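PDB 4U3W: 2-aminomuconate 6-semialdehyde dehydrogenase from Burkholderia cenocepacia, which probably oxidises the aldehyde group of 2-aminomuconate 6-semialdehyde to the carboxylate with an NAD-type cofactor. Local coordinates for residues N277-F282 with A292-S297; T393-L398 with E407-P412; E235-H240 with S244-T249; H89-G94 with T206-V211. One frame throughout, in Å; residues are numbered along the deposited sequence.

Contact 1 (N277-F282 with A292-S297); sequences NAAVVF and AGVLRS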
loop_
_atom_site.group_PDB
_atom_site.type_symbol
_atom_site.label_atom_id
_atom_site.label_comp_id
_atom_site.label_asym_id
_atom_site.label_seq_id
_atom_site.Cartn_x
_atom_site.Cartn_y
_atom_site.Cartn_z
ATOM N N ASN A 277 -29.209 1.345 14.587
ATOM C CA ASN A 277 -28.730 2.291 13.612
ATOM C C ASN A 277 -29.693 3.434 13.309
ATOM O O ASN A 277 -30.898 3.252 13.309
ATOM C CB ASN A 277 -28.405 1.558 12.318
ATOM C CG ASN A 277 -27.549 0.330 12.574
ATOM O OD1 ASN A 277 -26.433 0.427 13.102
ATOM N ND2 ASN A 277 -28.056 -0.814 12.182
ATOM N N ALA A 278 -29.124 4.606 13.059
ATOM C CA ALA A 278 -29.888 5.805 12.679
ATOM C C ALA A 278 -29.790 6.139 11.182
ATOM O O ALA A 278 -28.740 5.867 10.517
ATOM C CB ALA A 278 -29.422 7.006 13.492
ATOM N N ALA A 279 -30.875 6.724 10.673
ATOM C CA ALA A 279 -30.875 7.444 9.400
ATOM C C ALA A 279 -31.168 8.921 9.718
ATOM O O ALA A 279 -32.054 9.216 10.540
ATOM C CB ALA A 279 -31.925 6.861 8.439
ATOM N N VAL A 280 -30.384 9.830 9.124
ATOM C CA VAL A 280 -30.524 11.276 9.372
ATOM C C VAL A 280 -30.931 11.926 8.075
ATOM O O VAL A 280 -30.301 11.682 7.060
ATOM C CB VAL A 280 -29.201 11.920 9.913
ATOM C CG1 VAL A 280 -29.383 13.417 10.199
ATOM C CG2 VAL A 280 -28.764 11.200 11.205
ATOM N N VAL A 281 -32.023 12.684 8.106
ATOM C CA VAL A 281 -32.486 13.393 6.926
ATOM C C VAL A 281 -32.497 14.908 7.170
ATOM O O VAL A 281 -33.292 15.395 7.943
ATOM C CB VAL A 281 -33.911 12.929 6.472
ATOM C CG1 VAL A 281 -34.281 13.624 5.155
ATOM C CG2 VAL A 281 -33.918 11.384 6.275
ATOM N N PHE A 282 -31.607 15.638 6.498
ATOM C CA PHE A 282 -31.581 17.082 6.609
ATOM C C PHE A 282 -32.660 17.695 5.684
ATOM O O PHE A 282 -33.016 17.069 4.673
ATOM C CB PHE A 282 -30.172 17.596 6.252
ATOM C CG PHE A 282 -29.162 17.348 7.341
ATOM C CD1 PHE A 282 -28.996 18.271 8.374
ATOM C CD2 PHE A 282 -28.412 16.161 7.359
ATOM C CE1 PHE A 282 -28.086 18.051 9.379
ATOM C CE2 PHE A 282 -27.472 15.934 8.354
ATOM C CZ PHE A 282 -27.316 16.872 9.375
ATOM N N ALA A 292 -37.837 7.200 -0.070
ATOM C CA ALA A 292 -37.612 5.842 -0.589
ATOM C C ALA A 292 -36.449 5.095 0.110
ATOM O O ALA A 292 -36.506 3.868 0.318
ATOM C CB ALA A 292 -37.331 5.884 -2.102
ATOM N N GLY A 293 -35.382 5.833 0.421
ATOM C CA GLY A 293 -34.178 5.237 1.028
ATOM C C GLY A 293 -34.482 4.729 2.443
ATOM O O GLY A 293 -34.004 3.654 2.855
ATOM N N VAL A 294 -35.225 5.538 3.192
ATOM C CA VAL A 294 -35.603 5.153 4.569
ATOM C C VAL A 294 -36.641 4.034 4.574
ATOM O O VAL A 294 -36.598 3.137 5.451
ATOM C CB VAL A 294 -36.097 6.411 5.334
ATOM C CG1 VAL A 294 -36.822 6.028 6.708
ATOM C CG2 VAL A 294 -34.911 7.327 5.562
ATOM N N LEU A 295 -37.542 4.018 3.585
ATOM C CA LEU A 295 -38.405 2.828 3.421
ATOM C C LEU A 295 -37.545 1.575 3.305
ATOM O O LEU A 295 -37.747 0.562 4.010
ATOM C CB LEU A 295 -39.297 2.952 2.184
ATOM C CG LEU A 295 -40.460 1.935 2.117
ATOM C CD1 LEU A 295 -41.593 2.389 3.027
ATOM C CD2 LEU A 295 -40.998 1.734 0.690
ATOM N N ARG A 296 -36.539 1.659 2.446
ATOM C CA ARG A 296 -35.612 0.553 2.221
ATOM C C ARG A 296 -34.839 0.163 3.479
ATOM O O ARG A 296 -34.728 -1.027 3.828
ATOM C CB ARG A 296 -34.570 0.949 1.156
ATOM C CG ARG A 296 -34.663 0.373 -0.235
ATOM C CD ARG A 296 -33.325 0.629 -1.047
ATOM N NE ARG A 296 -32.467 -0.568 -1.067
ATOM C CZ ARG A 296 -31.164 -0.628 -0.759
ATOM N NH1 ARG A 296 -30.491 0.460 -0.389
ATOM N NH2 ARG A 296 -30.523 -1.797 -0.840
ATOM N N SER A 297 -34.225 1.150 4.129
ATOM C CA SER A 297 -33.306 0.850 5.250
ATOM C C SER A 297 -34.125 0.395 6.465
ATOM O O SER A 297 -33.604 -0.272 7.356
ATOM C CB SER A 297 -32.414 2.052 5.615
ATOM O OG SER A 297 -33.180 3.202 6.015
#

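Contact 2 (T393-L398 with E407-P412); sequences TIWTGL and EEIFGP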
loop_
_atom_site.group_PDB
_atom_site.type_symbol
_atom_site.label_atom_id
_atom_site.label_comp_id
_atom_site.label_asym_id
_atom_site.label_seq_id
_atom_site.Cartn_x
_atom_site.Cartn_y
_atom_site.Cartn_z
ATOM N N THR A 393 -44.052 -1.038 10.595
ATOM C CA THR A 393 -44.509 -0.183 11.691
ATOM C C THR A 393 -43.666 1.086 11.781
ATOM O O THR A 393 -42.467 1.034 11.594
ATOM C CB THR A 393 -44.473 -0.977 13.027
ATOM O OG1 THR A 393 -45.327 -2.115 12.888
ATOM C CG2 THR A 393 -44.915 -0.150 14.213
ATOM N N ILE A 394 -44.323 2.229 11.988
ATOM C CA ILE A 394 -43.657 3.512 12.190
ATOM C C ILE A 394 -44.155 4.121 13.510
ATOM O O ILE A 394 -45.352 4.181 13.742
ATOM C CB ILE A 394 -43.966 4.492 11.014
ATOM C CG1 ILE A 394 -43.464 3.956 9.661
ATOM C CG2 ILE A 394 -43.430 5.905 11.278
ATOM C CD1 ILE A 394 -44.092 4.791 8.479
ATOM N N TRP A 395 -43.230 4.553 14.375
ATOM C CA TRP A 395 -43.565 5.267 15.620
ATOM C C TRP A 395 -43.063 6.718 15.598
ATOM O O TRP A 395 -42.083 7.029 14.908
ATOM C CB TRP A 395 -42.941 4.596 16.821
ATOM C CG TRP A 395 -43.427 3.201 17.090
ATOM C CD1 TRP A 395 -44.707 2.746 17.011
ATOM C CD2 TRP A 395 -42.613 2.075 17.459
ATOM N NE1 TRP A 395 -44.740 1.397 17.312
ATOM C CE2 TRP A 395 -43.468 0.970 17.595
ATOM C CE3 TRP A 395 -41.248 1.911 17.701
ATOM C CZ2 TRP A 395 -43.002 -0.289 17.946
ATOM C CZ3 TRP A 395 -40.780 0.668 18.038
ATOM C CH2 TRP A 395 -41.663 -0.418 18.178
ATOM N N THR A 396 -43.724 7.583 16.375
ATOM C CA THR A 396 -43.154 8.866 16.778
ATOM C C THR A 396 -43.387 9.150 18.280
ATOM O O THR A 396 -44.076 8.379 18.971
ATOM C CB THR A 396 -43.754 10.063 15.946
ATOM O OG1 THR A 396 -45.174 10.048 16.062
ATOM C CG2 THR A 396 -43.395 9.951 14.474
ATOM N N GLY A 397 -42.823 10.245 18.797
ATOM C CA GLY A 397 -43.158 10.675 20.159
ATOM C C GLY A 397 -42.335 10.109 21.301
ATOM O O GLY A 397 -42.571 10.437 22.444
ATOM N N LEU A 398 -41.353 9.268 21.022
ATOM C CA LEU A 398 -40.528 8.705 22.105
ATOM C C LEU A 398 -39.231 9.517 22.331
ATOM O O LEU A 398 -38.608 9.971 21.374
ATOM C CB LEU A 398 -40.197 7.247 21.791
ATOM C CG LEU A 398 -41.403 6.307 21.677
ATOM C CD1 LEU A 398 -40.966 4.921 21.187
ATOM C CD2 LEU A 398 -42.087 6.186 23.061
ATOM N N GLU A 407 -32.979 -0.209 22.287
ATOM C CA GLU A 407 -32.718 -1.649 22.178
ATOM C C GLU A 407 -32.995 -2.185 20.767
ATOM O O GLU A 407 -33.978 -1.813 20.108
ATOM C CB GLU A 407 -33.537 -2.401 23.215
ATOM C CG GLU A 407 -33.148 -2.015 24.640
ATOM C CD GLU A 407 -34.112 -2.521 25.725
ATOM O OE1 GLU A 407 -34.924 -3.440 25.464
ATOM O OE2 GLU A 407 -34.018 -2.000 26.862
ATOM N N GLU A 408 -32.103 -3.041 20.278
ATOM C CA GLU A 408 -32.271 -3.571 18.917
ATOM C C GLU A 408 -33.544 -4.427 18.914
ATOM O O GLU A 408 -33.662 -5.323 19.736
ATOM C CB GLU A 408 -31.023 -4.395 18.510
ATOM C CG GLU A 408 -31.135 -5.112 17.164
ATOM C CD GLU A 408 -29.867 -5.872 16.810
ATOM O OE1 GLU A 408 -29.467 -6.760 17.601
ATOM O OE2 GLU A 408 -29.291 -5.590 15.732
ATOM N N ILE A 409 -34.475 -4.179 18.004
ATOM C CA ILE A 409 -35.713 -4.984 17.907
ATOM C C ILE A 409 -35.619 -6.064 16.816
ATOM O O ILE A 409 -36.094 -7.189 17.008
ATOM C CB ILE A 409 -36.932 -4.086 17.647
ATOM C CG1 ILE A 409 -37.110 -3.134 18.818
ATOM C CG2 ILE A 409 -38.172 -4.913 17.467
ATOM C CD1 ILE A 409 -38.173 -1.959 18.553
ATOM N N PHE A 410 -34.975 -5.723 15.687
ATOM C CA PHE A 410 -34.728 -6.659 14.581
ATOM C C PHE A 410 -36.051 -7.094 13.931
ATOM O O PHE A 410 -36.245 -8.275 13.575
ATOM C CB PHE A 410 -33.895 -7.882 15.069
ATOM C CG PHE A 410 -32.832 -8.330 14.075
ATOM C CD1 PHE A 410 -31.628 -7.622 13.957
ATOM C CD2 PHE A 410 -33.020 -9.462 13.269
ATOM C CE1 PHE A 410 -30.619 -8.017 13.006
ATOM C CE2 PHE A 410 -32.007 -9.908 12.337
ATOM C CZ PHE A 410 -30.810 -9.163 12.194
ATOM N N GLY A 411 -36.958 -6.119 13.800
ATOM C CA GLY A 411 -38.227 -6.228 13.091
ATOM C C GLY A 411 -38.435 -5.007 12.169
ATOM O O GLY A 411 -37.543 -4.142 12.099
ATOM N N PRO A 412 -39.577 -4.963 11.444
ATOM C CA PRO A 412 -39.892 -3.927 10.445
ATOM C C PRO A 412 -40.491 -2.715 11.114
ATOM O O PRO A 412 -41.699 -2.494 11.094
ATOM C CB PRO A 412 -40.921 -4.603 9.516
ATOM C CG PRO A 412 -41.677 -5.575 10.504
ATOM C CD PRO A 412 -40.574 -6.061 11.456
#

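Contact 3 (E235-H240 with S244-T249); sequences EFLTRH and SAITFT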
loop_
_atom_site.group_PDB
_atom_site.type_symbol
_atom_site.label_atom_id
_atom_site.label_comp_id
_atom_site.label_asym_id
_atom_site.label_seq_id
_atom_site.Cartn_x
_atom_site.Cartn_y
_atom_site.Cartn_z
ATOM N N GLU A 235 -22.088 -23.631 20.660
ATOM C CA GLU A 235 -21.239 -23.502 21.836
ATOM C C GLU A 235 -20.085 -24.494 21.829
ATOM O O GLU A 235 -18.943 -24.135 22.159
ATOM C CB GLU A 235 -22.054 -23.725 23.111
ATOM C CG GLU A 235 -21.208 -23.614 24.343
ATOM C CD GLU A 235 -22.026 -23.802 25.603
ATOM O OE1 GLU A 235 -21.604 -24.609 26.452
ATOM O OE2 GLU A 235 -23.118 -23.211 25.725
ATOM N N PHE A 236 -20.372 -25.754 21.506
ATOM C CA PHE A 236 -19.313 -26.774 21.500
ATOM C C PHE A 236 -18.161 -26.368 20.581
ATOM O O PHE A 236 -16.978 -26.589 20.874
ATOM C CB PHE A 236 -19.871 -28.109 21.045
ATOM C CG PHE A 236 -21.081 -28.576 21.841
ATOM C CD1 PHE A 236 -21.320 -28.100 23.119
ATOM C CD2 PHE A 236 -21.964 -29.473 21.284
ATOM C CE1 PHE A 236 -22.430 -28.494 23.836
ATOM C CE2 PHE A 236 -23.089 -29.914 22.006
ATOM C CZ PHE A 236 -23.331 -29.414 23.298
ATOM N N LEU A 237 -18.528 -25.807 19.433
ATOM C CA LEU A 237 -17.538 -25.386 18.430
ATOM C C LEU A 237 -16.610 -24.304 19.001
ATOM O O LEU A 237 -15.384 -24.362 18.858
ATOM C CB LEU A 237 -18.276 -24.892 17.173
ATOM C CG LEU A 237 -17.335 -24.403 16.066
ATOM C CD1 LEU A 237 -16.258 -25.445 15.618
ATOM C CD2 LEU A 237 -18.177 -24.051 14.901
ATOM N N THR A 238 -17.182 -23.327 19.689
ATOM C CA THR A 238 -16.394 -22.221 20.231
ATOM C C THR A 238 -15.451 -22.610 21.354
ATOM O O THR A 238 -14.436 -21.942 21.546
ATOM C CB THR A 238 -17.313 -21.119 20.769
ATOM O OG1 THR A 238 -18.053 -21.638 21.872
ATOM C CG2 THR A 238 -18.300 -20.651 19.707
ATOM N N ARG A 239 -15.802 -23.664 22.116
ATOM C CA ARG A 239 -14.961 -24.098 23.209
ATOM C C ARG A 239 -13.994 -25.171 22.743
ATOM O O ARG A 239 -13.206 -25.711 23.551
ATOM C CB ARG A 239 -15.818 -24.626 24.366
ATOM C CG ARG A 239 -16.712 -23.556 24.983
ATOM C CD ARG A 239 -17.460 -24.110 26.194
ATOM N NE ARG A 239 -17.771 -25.519 25.947
ATOM C CZ ARG A 239 -18.869 -26.138 26.350
ATOM N NH1 ARG A 239 -19.778 -25.482 27.056
ATOM N NH2 ARG A 239 -19.049 -27.418 26.054
ATOM N N HIS A 240 -14.008 -25.514 21.457
ATOM C CA HIS A 240 -13.104 -26.614 21.079
ATOM C C HIS A 240 -11.620 -26.188 21.122
ATOM O O HIS A 240 -11.234 -25.162 20.571
ATOM C CB HIS A 240 -13.412 -27.148 19.705
ATOM C CG HIS A 240 -12.827 -28.497 19.480
ATOM N ND1 HIS A 240 -11.474 -28.697 19.257
ATOM C CD2 HIS A 240 -13.397 -29.725 19.500
ATOM C CE1 HIS A 240 -11.248 -29.989 19.096
ATOM N NE2 HIS A 240 -12.390 -30.638 19.276
ATOM N N SER A 244 -8.801 -22.711 15.468
ATOM C CA SER A 244 -7.826 -21.616 15.492
ATOM C C SER A 244 -8.497 -20.239 15.682
ATOM O O SER A 244 -7.880 -19.281 16.134
ATOM C CB SER A 244 -7.044 -21.599 14.170
ATOM O OG SER A 244 -6.551 -22.890 13.883
ATOM N N ALA A 245 -9.755 -20.144 15.300
ATOM C CA ALA A 245 -10.445 -18.850 15.298
ATOM C C ALA A 245 -11.931 -19.097 15.267
ATOM O O ALA A 245 -12.344 -20.163 14.799
ATOM C CB ALA A 245 -10.059 -18.019 14.070
ATOM N N ILE A 246 -12.718 -18.105 15.714
ATOM C CA ILE A 246 -14.167 -18.136 15.568
ATOM C C ILE A 246 -14.563 -16.835 14.838
ATOM O O ILE A 246 -14.141 -15.761 15.257
ATOM C CB ILE A 246 -14.915 -18.164 16.902
ATOM C CG1 ILE A 246 -14.691 -19.491 17.620
ATOM C CG2 ILE A 246 -16.446 -18.006 16.689
ATOM C CD1 ILE A 246 -15.396 -20.667 16.884
ATOM N N THR A 247 -15.340 -16.948 13.768
ATOM C CA THR A 247 -15.938 -15.751 13.140
ATOM C C THR A 247 -17.409 -15.926 13.391
ATOM O O THR A 247 -17.967 -17.053 13.393
ATOM C CB THR A 247 -15.553 -15.603 11.648
ATOM O OG1 THR A 247 -16.054 -14.341 11.140
ATOM C CG2 THR A 247 -16.165 -16.741 10.842
ATOM N N PHE A 248 -18.040 -14.832 13.761
ATOM C CA PHE A 248 -19.397 -14.934 14.238
ATOM C C PHE A 248 -20.152 -13.668 13.808
ATOM O O PHE A 248 -19.615 -12.587 13.909
ATOM C CB PHE A 248 -19.439 -15.107 15.759
ATOM C CG PHE A 248 -20.835 -14.967 16.338
ATOM C CD1 PHE A 248 -21.776 -15.982 16.205
ATOM C CD2 PHE A 248 -21.220 -13.778 17.001
ATOM C CE1 PHE A 248 -23.084 -15.823 16.723
ATOM C CE2 PHE A 248 -22.510 -13.624 17.539
ATOM C CZ PHE A 248 -23.444 -14.632 17.395
ATOM N N THR A 249 -21.367 -13.827 13.302
ATOM C CA THR A 249 -22.241 -12.667 13.033
ATOM C C THR A 249 -23.532 -12.929 13.812
ATOM O O THR A 249 -24.129 -13.994 13.650
ATOM C CB THR A 249 -22.513 -12.501 11.527
ATOM O OG1 THR A 249 -21.256 -12.323 10.832
ATOM C CG2 THR A 249 -23.439 -11.264 11.223
#

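Contact 4 (H89-G94 with T206-V211); sequences HKIADG and TLLAEV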
loop_
_atom_site.group_PDB
_atom_site.type_symbol
_atom_site.label_atom_id
_atom_site.label_comp_id
_atom_site.label_asym_id
_atom_site.label_seq_id
_atom_site.Cartn_x
_atom_site.Cartn_y
_atom_site.Cartn_z
ATOM N N HIS A 89 -13.574 -20.297 -7.708
ATOM C CA HIS A 89 -14.360 -20.111 -8.903
ATOM C C HIS A 89 -15.135 -21.375 -9.279
ATOM O O HIS A 89 -16.244 -21.277 -9.780
ATOM C CB HIS A 89 -13.475 -19.666 -10.076
ATOM C CG HIS A 89 -13.199 -18.194 -10.089
ATOM N ND1 HIS A 89 -14.169 -17.257 -10.392
ATOM C CD2 HIS A 89 -12.063 -17.498 -9.830
ATOM C CE1 HIS A 89 -13.641 -16.046 -10.310
ATOM N NE2 HIS A 89 -12.365 -16.166 -9.977
ATOM N N LYS A 90 -14.565 -22.553 -9.053
ATOM C CA LYS A 90 -15.324 -23.795 -9.307
ATOM C C LYS A 90 -16.558 -23.868 -8.423
ATOM O O LYS A 90 -17.622 -24.336 -8.844
ATOM C CB LYS A 90 -14.467 -25.034 -9.029
ATOM C CG LYS A 90 -13.577 -25.475 -10.209
ATOM C CD LYS A 90 -12.785 -26.747 -9.838
ATOM C CE LYS A 90 -11.324 -26.669 -10.296
ATOM N NZ LYS A 90 -11.046 -26.991 -11.735
ATOM N N ILE A 91 -16.391 -23.447 -7.169
ATOM C CA ILE A 91 -17.520 -23.465 -6.218
ATOM C C ILE A 91 -18.574 -22.475 -6.692
ATOM O O ILE A 91 -19.750 -22.789 -6.773
ATOM C CB ILE A 91 -17.039 -23.128 -4.781
ATOM C CG1 ILE A 91 -16.147 -24.268 -4.248
ATOM C CG2 ILE A 91 -18.238 -22.927 -3.833
ATOM C CD1 ILE A 91 -15.224 -23.866 -3.067
ATOM N N ALA A 92 -18.122 -21.278 -7.064
ATOM C CA ALA A 92 -19.046 -20.279 -7.595
ATOM C C ALA A 92 -19.822 -20.811 -8.793
ATOM O O ALA A 92 -21.050 -20.674 -8.860
ATOM C CB ALA A 92 -18.265 -19.008 -7.963
ATOM N N ASP A 93 -19.124 -21.471 -9.720
ATOM C CA ASP A 93 -19.787 -22.073 -10.883
ATOM C C ASP A 93 -20.824 -23.120 -10.483
ATOM O O ASP A 93 -21.886 -23.240 -11.109
ATOM C CB ASP A 93 -18.740 -22.724 -11.818
ATOM C CG ASP A 93 -17.864 -21.699 -12.536
ATOM O OD1 ASP A 93 -18.186 -20.499 -12.500
ATOM O OD2 ASP A 93 -16.822 -22.088 -13.102
ATOM N N GLY A 94 -20.501 -23.927 -9.466
ATOM C CA GLY A 94 -21.398 -24.991 -9.011
ATOM C C GLY A 94 -22.697 -24.475 -8.405
ATOM O O GLY A 94 -23.758 -25.114 -8.535
ATOM N N THR A 206 -26.738 -26.460 3.381
ATOM C CA THR A 206 -26.640 -27.863 3.025
ATOM C C THR A 206 -26.422 -28.013 1.501
ATOM O O THR A 206 -25.609 -28.854 1.070
ATOM C CB THR A 206 -27.893 -28.679 3.472
ATOM O OG1 THR A 206 -28.138 -28.453 4.875
ATOM C CG2 THR A 206 -27.640 -30.228 3.273
ATOM N N LEU A 207 -27.103 -27.188 0.694
ATOM C CA LEU A 207 -26.875 -27.224 -0.756
ATOM C C LEU A 207 -25.464 -26.823 -1.053
ATOM O O LEU A 207 -24.807 -27.366 -1.988
ATOM C CB LEU A 207 -27.871 -26.274 -1.481
ATOM C CG LEU A 207 -29.321 -26.761 -1.467
ATOM C CD1 LEU A 207 -30.187 -25.804 -2.281
ATOM C CD2 LEU A 207 -29.347 -28.139 -2.081
ATOM N N LEU A 208 -24.956 -25.863 -0.275
ATOM C CA LEU A 208 -23.539 -25.458 -0.483
ATOM C C LEU A 208 -22.577 -26.659 -0.227
ATOM O O LEU A 208 -21.606 -26.898 -0.986
ATOM C CB LEU A 208 -23.168 -24.261 0.396
ATOM C CG LEU A 208 -21.720 -23.735 0.233
ATOM C CD1 LEU A 208 -21.507 -23.251 -1.213
ATOM C CD2 LEU A 208 -21.403 -22.562 1.189
ATOM N N ALA A 209 -22.847 -27.425 0.824
ATOM C CA ALA A 209 -22.076 -28.646 1.054
ATOM C C ALA A 209 -22.142 -29.604 -0.145
ATOM O O ALA A 209 -21.134 -30.192 -0.484
ATOM C CB ALA A 209 -22.603 -29.392 2.367
ATOM N N GLU A 210 -23.328 -29.778 -0.754
ATOM C CA GLU A 210 -23.447 -30.633 -1.948
ATOM C C GLU A 210 -22.573 -30.130 -3.087
ATOM O O GLU A 210 -21.947 -30.922 -3.835
ATOM C CB GLU A 210 -24.914 -30.691 -2.430
ATOM C CG GLU A 210 -25.821 -31.346 -1.410
ATOM C CD GLU A 210 -27.262 -31.478 -1.869
ATOM O OE1 GLU A 210 -27.529 -31.341 -3.084
ATOM O OE2 GLU A 210 -28.137 -31.755 -1.009
ATOM N N VAL A 211 -22.514 -28.813 -3.233
ATOM C CA VAL A 211 -21.647 -28.228 -4.274
ATOM C C VAL A 211 -20.169 -28.514 -3.959
ATOM O O VAL A 211 -19.408 -28.931 -4.867
ATOM C CB VAL A 211 -21.907 -26.690 -4.456
ATOM C CG1 VAL A 211 -20.802 -26.082 -5.368
ATOM C CG2 VAL A 211 -23.280 -26.492 -5.094
#

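Contact 1 (N277-F282 with A292-S297)
V294 drops one methyl, CG2, between two side chains on the near face of strand 277-281, and nearly the whole contact rests on that one group. It lies 4.2 Å from A279 CB and equally 4.2 Å from V281 CG2, so the helix residue spans two positions that share a face of the strand because they alternate with V280. The valine owes this to its first torsion: with CG1 anti to the backbone N (chi1 167°), CG2 stands beside that N and is the branch presented to the sheet. V281 has nearly the same rotamer and likewise offers its CG2. Only 95 Å² is buried, both sides summed, and no hydrogen bond crosses. The contact lies within a beta-alpha-beta unit, in which strand 277-281 leads into helix 287-299 and on to the parallel neighbour strand 309-315, within the mixed sheet of the domain that is catalytic in this family. F322 of helix 319-331 touches both V281 and V294, while V280 points away from the helix and packs on V425 and V429 of helix 422-430. One turn along the helix, S297 also points at the strand, but its hydroxyl serves polar partners: OG hydrogen-bonds to S309 OG and lies 3.3 Å from G293 O, at best a weak bond. At the start of the strand segment, the N277 amide reaches the carbonyls of C306 and C308 through ND2, and A437 N through OD1.

Contact 2 (T393-L398 with E407-P412)
P412 and T393 have the largest surfaces covered in this contact, and they meet through their backbones: T393 N donates to P412 O at 2.8 Å. The bond is somewhat bent, with 144° at the hydrogen, and the donor is tilted 19° from the carbonyl plane. P412 O points at T393 end-on, also coming within 3.7 Å of T393 CB, whereas the proline ring stays farther off, next to V390. The OG1 hydroxyl of T393 is engaged by G375 N and M391 O. After P412 the chain enters strand 413-419, which runs parallel to strand 393-396 and bonds to T393 and W395 through C414 and I416; a crossover carrying the short helix 403-406 joins the two strands. The loop 407-412 holds the E-x-F-G-P sequence familiar in aldehyde dehydrogenases, and in relatives this region lies by the cofactor site. The side chain the loop sends to the strand is I409, whose extended chain (chi2 169°) ends in CD1 at the rim of the W395 indole. That methyl lies in the ring plane, 3.7 Å from W395 CZ3 and 3.8 Å from W395 CH2, and the two side chains approach from opposite directions. W395 is further packed against A364 of helix 351-366 and V413, and I409 against Y360. E310 also holds the loop, its carboxylate accepting from the backbone N of I409 and of F410.

Contact 3 (E235-H240 with S244-T249)
I246 lays the end of its side chain over the backbone of T238: CD1 comes to 3.8 Å from T238 CA, and to 4.1 Å from the methyl T238 CG2. The two side chains cross at a slant. I246 reaches the helix because its CG1 stands beside the backbone N (chi1 -68°) and a second bend carries CD1 over the last helical turn. The same methyl grazes L237, 4.3 Å from L237 CG; no other residue of 244-249 touches 235-240. What joins here is the end of helix 233-238 and the strand 245-249 that follows it, in the Rossmann-like part of the fold, where the strand runs parallel to both 153-169 and 268-272. T238 shows how a polar residue can sit in such an apolar seam: its hydroxyl turns back on its own helix, OG1 donating to E235 O at 2.7 Å with the C=O...donor angle 123°. That carbonyl also accepts from R239 N, so two donors share it. With the hydroxyl spent inward, CG2 is left to face I246. V262 packs on I246 as well, and T238 meets I169 and A261.

Contact 4 (H89-G94 with T206-V211)
Helices 89-94 and 206-211 cross at 122° with axes 10.0 Å apart, yet the alpha carbons of G94 and V211 come to 5.7 Å of each other. G94 has no side chain, which lets V211 settle directly onto its backbone. The two methyls divide the work: V211 CG1 lies 3.8 Å from G94 CA, and V211 CG2 lies 3.7 Å from G94 O. CG1 also approaches the preceding turn, 3.7 Å from I91 O. This division follows from chi1 of 170°, which sets CG1 anti to the backbone N and CG2 beside it. Helix 203-214 connects the parallel strands 192-196 and 222-224 in the Rossmann-like region, and helix 81-96 of the N-terminal part of the chain packs against its outer side. One turn earlier along each helix, I91 adds a looser apolar touch, its CG2 4.2 Å from L208 CD1. L208 leaves its helix obliquely, but its end bends nearer, and CD1 thereby meets the isoleucine. Beyond the two segments, F102 of helix 99-110 covers V211 and F129 of helix 114-138 covers I91, while the charged residues D93 and E210 turn to R130 and R98 respectively in salt bridges.

In the fold
All four contacts are mostly buried, but they belong to two regions. Contacts 1 and 2 reach the same seven-stranded mixed sheet, their centres 13 Å apart, whereas contacts 3 and 4 lie in the Rossmann-like half, 23 Å from each other and over 30 Å from the first pair. Chemistry follows place. Contact 1 and contact 3 are both helix-on-strand seams where single methyls do the touching; contact 4 sets helix against helix and is closest at a glycine, and it alone includes a touching residue, G94, that is partly exposed. Contact 2 alone among them carries a cross-segment hydrogen bond, as befits a loop entering a sheet.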